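PDB 4L9P: CaaX farnesyltransferase alpha subunit Ram2 from Aspergillus fumigatus, which forms the alpha subunit of protein farnesyltransferase, which attaches farnesyl groups to CaaX proteins, and probably also serves in a geranylgeranyltransferase. Local coordinates for residues A[116-126]-A[149-157]. The protein carries 1 engineered substitution. Numbering follows the deposited sequence.
With FII ([(3,7,11-trimethyl-dodeca-2,6,10-trienyloxycarbamoyl)-methyl]-phosphonic acid), chain Q.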
loop_
_atom_site.group_PDB
_atom_site.type_symbol
_atom_site.label_atom_id
_atom_site.label_comp_id
_atom_site.label_asym_id
_atom_site.label_seq_id
_atom_site.Cartn_x
_atom_site.Cartn_y
_atom_site.Cartn_z
ATOM N N ALA A 116 18.535 -10.809 9.936
ATOM C CA ALA A 116 17.895 -9.497 9.864
ATOM C C ALA A 116 18.932 -8.426 9.463
ATOM O O ALA A 116 18.626 -7.526 8.716
ATOM C CB ALA A 116 17.216 -9.136 11.214
ATOM N N LEU A 117 20.156 -8.558 9.991
ATOM C CA LEU A 117 21.257 -7.586 9.694
ATOM C C LEU A 117 21.753 -7.749 8.263
ATOM O O LEU A 117 22.303 -6.802 7.705
ATOM C CB LEU A 117 22.415 -7.780 10.682
ATOM C CG LEU A 117 22.120 -7.247 12.088
ATOM C CD1 LEU A 117 23.224 -7.725 13.062
ATOM C CD2 LEU A 117 22.085 -5.724 12.014
ATOM N N LYS A 118 21.499 -8.885 7.635
ATOM C CA LYS A 118 21.971 -9.108 6.270
ATOM C C LYS A 118 20.946 -8.660 5.248
ATOM O O LYS A 118 21.325 -8.308 4.122
ATOM C CB LYS A 118 22.294 -10.568 6.006
ATOM C CG LYS A 118 23.617 -11.040 6.569
ATOM C CD LYS A 118 23.813 -12.517 6.138
ATOM C CE LYS A 118 25.043 -13.161 6.802
ATOM N NZ LYS A 118 25.304 -14.595 6.355
ATOM N N HIS A 119 19.662 -8.668 5.590
ATOM C CA HIS A 119 18.592 -8.482 4.592
ATOM C C HIS A 119 17.586 -7.467 5.069
ATOM O O HIS A 119 16.674 -7.761 5.752
ATOM C CB HIS A 119 17.861 -9.810 4.367
ATOM C CG HIS A 119 18.756 -10.910 3.899
ATOM N ND1 HIS A 119 19.253 -10.947 2.616
ATOM C CD2 HIS A 119 19.233 -12.021 4.521
ATOM C CE1 HIS A 119 19.968 -12.050 2.451
ATOM N NE2 HIS A 119 19.987 -12.708 3.590
ATOM N N LEU A 120 17.405 -6.441 4.195
ATOM C CA LEU A 120 16.381 -5.394 4.391
ATOM C C LEU A 120 15.036 -5.548 3.605
ATOM O O LEU A 120 14.926 -6.363 2.685
ATOM C CB LEU A 120 17.021 -4.002 4.257
ATOM C CG LEU A 120 17.992 -3.713 5.442
ATOM C CD1 LEU A 120 17.552 -4.512 6.703
ATOM C CD2 LEU A 120 19.493 -3.989 5.251
ATOM N N LYS A 121 14.009 -4.816 4.019
ATOM C CA LYS A 121 12.660 -4.925 3.452
ATOM C C LYS A 121 12.135 -6.319 3.237
ATOM O O LYS A 121 11.904 -6.761 2.081
ATOM C CB LYS A 121 12.498 -4.138 2.164
ATOM C CG LYS A 121 12.280 -2.761 2.445
ATOM C CD LYS A 121 12.444 -2.013 1.157
ATOM C CE LYS A 121 12.567 -0.533 1.391
ATOM N NZ LYS A 121 13.038 0.036 0.158
ATOM N N ASN A 122 11.868 -6.981 4.339
ATOM C CA ASN A 122 11.495 -8.384 4.275
ATOM C C ASN A 122 10.388 -8.633 5.279
ATOM O O ASN A 122 10.528 -8.387 6.471
ATOM C CB ASN A 122 12.779 -9.197 4.489
ATOM C CG ASN A 122 12.563 -10.702 4.448
ATOM O OD1 ASN A 122 11.748 -11.219 5.218
ATOM N ND2 ASN A 122 13.480 -11.441 3.700
ATOM N N TYR A 123 9.244 -9.064 4.782
ATOM C CA TYR A 123 8.121 -9.384 5.675
ATOM C C TYR A 123 8.364 -10.576 6.595
ATOM O O TYR A 123 7.920 -10.562 7.762
ATOM C CB TYR A 123 6.887 -9.697 4.849
ATOM C CG TYR A 123 6.118 -8.478 4.367
ATOM C CD1 TYR A 123 6.408 -7.914 3.131
ATOM C CD2 TYR A 123 5.117 -7.891 5.176
ATOM C CE1 TYR A 123 5.641 -6.838 2.636
ATOM C CE2 TYR A 123 4.409 -6.776 4.653
ATOM C CZ TYR A 123 4.711 -6.287 3.403
ATOM O OH TYR A 123 3.996 -5.199 2.877
ATOM N N GLN A 124 9.106 -11.578 6.110
ATOM C CA GLN A 124 9.164 -12.861 6.778
ATOM C C GLN A 124 10.019 -12.726 8.016
ATOM O O GLN A 124 9.636 -13.238 9.069
ATOM C CB GLN A 124 9.827 -13.875 5.835
ATOM C CG GLN A 124 8.891 -14.375 4.698
ATOM C CD GLN A 124 8.611 -13.307 3.691
ATOM O OE1 GLN A 124 9.537 -12.705 3.142
ATOM N NE2 GLN A 124 7.323 -13.066 3.433
ATOM N N ILE A 125 11.164 -12.033 7.912
ATOM C CA ILE A 125 12.073 -12.050 9.062
ATOM C C ILE A 125 11.415 -11.380 10.284
ATOM O O ILE A 125 11.582 -11.783 11.443
ATOM C CB ILE A 125 13.352 -11.226 8.658
ATOM C CG1 ILE A 125 14.222 -12.104 7.758
ATOM C CG2 ILE A 125 14.137 -10.656 9.853
ATOM C CD1 ILE A 125 15.297 -11.218 7.007
ATOM N N TRP A 126 10.631 -10.343 10.034
ATOM C CA TRP A 126 10.004 -9.579 11.103
ATOM C C TRP A 126 8.701 -10.189 11.567
ATOM O O TRP A 126 8.377 -10.105 12.756
ATOM C CB TRP A 126 9.899 -8.077 10.721
ATOM C CG TRP A 126 11.314 -7.562 10.656
ATOM C CD1 TRP A 126 12.149 -7.463 9.555
ATOM C CD2 TRP A 126 12.108 -7.206 11.784
ATOM N NE1 TRP A 126 13.428 -7.135 9.958
ATOM C CE2 TRP A 126 13.419 -6.958 11.328
ATOM C CE3 TRP A 126 11.834 -7.101 13.156
ATOM C CZ2 TRP A 126 14.457 -6.595 12.205
ATOM C CZ3 TRP A 126 12.840 -6.749 14.010
ATOM C CH2 TRP A 126 14.159 -6.483 13.535
ATOM N N PHE A 149 18.668 -4.110 19.841
ATOM C CA PHE A 149 18.726 -4.691 18.512
ATOM C C PHE A 149 17.870 -3.856 17.551
ATOM O O PHE A 149 18.278 -3.608 16.374
ATOM C CB PHE A 149 18.235 -6.158 18.461
ATOM C CG PHE A 149 18.422 -6.725 17.091
ATOM C CD1 PHE A 149 19.716 -6.919 16.619
ATOM C CD2 PHE A 149 17.350 -6.955 16.258
ATOM C CE1 PHE A 149 19.938 -7.309 15.304
ATOM C CE2 PHE A 149 17.553 -7.428 14.933
ATOM C CZ PHE A 149 18.845 -7.563 14.458
ATOM N N LEU A 150 16.665 -3.443 17.965
ATOM C CA LEU A 150 15.838 -2.652 17.062
ATOM C C LEU A 150 16.594 -1.345 16.738
ATOM O O LEU A 150 16.534 -0.884 15.566
ATOM C CB LEU A 150 14.495 -2.315 17.703
ATOM C CG LEU A 150 13.727 -3.594 18.069
ATOM C CD1 LEU A 150 12.353 -3.165 18.588
ATOM C CD2 LEU A 150 13.618 -4.590 16.914
ATOM N N MET A 151 17.320 -0.747 17.683
ATOM C CA MET A 151 18.098 0.441 17.358
ATOM C C MET A 151 19.279 0.169 16.442
ATOM O O MET A 151 19.645 1.073 15.672
ATOM C CB MET A 151 18.579 1.124 18.633
ATOM C CG MET A 151 17.393 1.684 19.463
ATOM S SD MET A 151 16.384 2.884 18.574
ATOM C CE MET A 151 17.317 4.382 18.907
ATOM N N GLU A 152 19.846 -1.046 16.447
ATOM C CA GLU A 152 20.836 -1.433 15.443
ATOM C C GLU A 152 20.217 -1.373 14.052
ATOM O O GLU A 152 20.858 -0.947 13.066
ATOM C CB GLU A 152 21.314 -2.871 15.684
ATOM C CG GLU A 152 22.657 -3.166 15.044
ATOM C CD GLU A 152 23.359 -4.447 15.577
ATOM O OE1 GLU A 152 24.392 -4.837 15.022
ATOM O OE2 GLU A 152 22.863 -5.081 16.518
ATOM N N MET A 153 18.958 -1.813 13.947
ATOM C CA MET A 153 18.284 -1.777 12.628
ATOM C C MET A 153 18.014 -0.335 12.242
ATOM O O MET A 153 18.232 0.032 11.059
ATOM C CB MET A 153 16.949 -2.545 12.692
ATOM C CG MET A 153 17.091 -4.040 12.965
ATOM S SD MET A 153 17.995 -4.947 11.657
ATOM C CE MET A 153 17.016 -4.554 10.182
ATOM N N PHE A 154 17.493 0.459 13.173
ATOM C CA PHE A 154 17.156 1.840 12.807
ATOM C C PHE A 154 18.370 2.708 12.516
ATOM O O PHE A 154 18.242 3.721 11.828
ATOM C CB PHE A 154 16.284 2.492 13.924
ATOM C CG PHE A 154 14.929 1.894 14.059
ATOM C CD1 PHE A 154 14.155 1.649 12.943
ATOM C CD2 PHE A 154 14.412 1.643 15.329
ATOM C CE1 PHE A 154 12.852 1.109 13.092
ATOM C CE2 PHE A 154 13.150 1.140 15.485
ATOM C CZ PHE A 154 12.354 0.844 14.371
ATOM N N ALA A 155 19.543 2.308 13.015
ATOM C CA ALA A 155 20.782 3.048 12.660
ATOM C C ALA A 155 21.094 2.834 11.187
ATOM O O ALA A 155 21.783 3.663 10.587
ATOM C CB ALA A 155 21.952 2.549 13.548
ATOM N N GLN A 156 20.646 1.723 10.598
ATOM C CA GLN A 156 20.900 1.499 9.185
ATOM C C GLN A 156 19.754 2.042 8.320
ATOM O O GLN A 156 20.029 2.572 7.212
ATOM C CB GLN A 156 21.049 0.030 8.944
ATOM C CG GLN A 156 22.305 -0.445 9.662
ATOM C CD GLN A 156 22.413 -1.917 9.699
ATOM O OE1 GLN A 156 22.710 -2.530 8.727
ATOM N NE2 GLN A 156 22.107 -2.506 10.840
ATOM N N ASP A 157 18.488 1.960 8.779
ATOM C CA ASP A 157 17.366 2.588 8.029
ATOM C C ASP A 157 16.387 3.021 9.087
ATOM O O ASP A 157 15.605 2.178 9.619
ATOM C CB ASP A 157 16.734 1.693 6.967
ATOM C CG ASP A 157 15.621 2.422 6.239
ATOM O OD1 ASP A 157 15.152 3.524 6.670
ATOM O OD2 ASP A 157 15.174 1.892 5.214
HETATM C C1 FII Q . -1.971 -5.719 -3.134
HETATM C C2 FII Q . -0.634 -5.490 -2.481
HETATM C C6 FII Q . 0.152 -6.701 -2.204
HETATM C C10 FII Q . -0.398 -4.189 -1.830
HETATM C C11 FII Q . 0.871 -3.846 -1.050
HETATM C C12 FII Q . 1.784 -3.015 -1.998
HETATM C C15 FII Q . 2.884 -2.176 -1.352
HETATM C C18 FII Q . 3.807 -1.346 -2.235
HETATM C C22 FII Q . 3.261 -2.573 0.040
HETATM C C23 FII Q . 4.062 -1.526 0.797
HETATM C C24 FII Q . 4.625 -2.064 2.057
HETATM C C27 FII Q . 5.744 -1.201 2.545
HETATM C C30 FII Q . 5.327 -0.074 3.473
HETATM C C34 FII Q . 7.055 -1.885 2.646
HETATM C C35 FII Q . 8.237 -1.279 3.373
HETATM O O36 FII Q . 9.282 -0.965 2.470
HETATM N N42 FII Q . 8.944 -0.142 1.430
HETATM C C43 FII Q . 9.347 1.184 1.645
HETATM O O44 FII Q . 9.901 1.603 2.673
HETATM C C45 FII Q . 9.054 2.090 0.458
HETATM P P46 FII Q . 8.648 3.851 0.930
HETATM O O49 FII Q . 7.659 3.760 2.031
HETATM O O50 FII Q . 9.930 4.548 1.264
HETATM O O51 FII Q . 8.030 4.391 -0.377
HETATM O O HOH W 1 24.053 -5.113 8.697
#
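In the helical-hairpin solenoid of the prenyltransferase alpha subunit, helix 146-156 packs against the end of helix 105-118 and the start of helix 123-133, where Met-153, Phe-149 and Leu-117 meet. No direct hydrogen bond crosses the contact. Leu-117 is a knob in a hole formed by Phe-149, Glu-152, Met-153 and Gln-156. Leu-117 CG lies at the edge of the Phe-149 ring, 3.9 Å from CE1. Leu-117 CD2 reaches Gln-156 NE2 at 3.4 Å. That amide is held by a nearly straight bond from Gln-156 NE2 to Glu-152 O (3.0 Å, 164°), entering from above the carbonyl plane. A water links the two segments, donating to Leu-117 O and Gln-156 OE1.

Both segments fall in alpha-subunit repeats of the TPR clan, and the contact joins one repeat to the next. Trp-126 supplies the inner part. The six-membered ring of its indole touches three side chains: CZ3 meets Leu-150 CD2, CH2 meets Phe-149 CE2 at 3.8 Å, and CZ2 meets Met-153 CG at 3.7 Å. The bend at chi2 (-63°) brings Met-153 SD to the edge of the indole, a Met-aromatic contact 5.3 Å from the centroid of the Trp-126 six-membered ring. The bend at chi3 (-57°) turns Met-153 CE toward Ala-116 O, 3.7 Å away. Val-163 of helix 161-174 also packs on Trp-126.

Asn-122 N-caps helix 123-133, with OD1 accepting from Ile-125 N at 2.9 Å. The same turn faces the active site: Lys-121 and Tyr-123 touch FII, and Lys-121 NZ also makes a hydrogen bond to the backbone of the bound peptide.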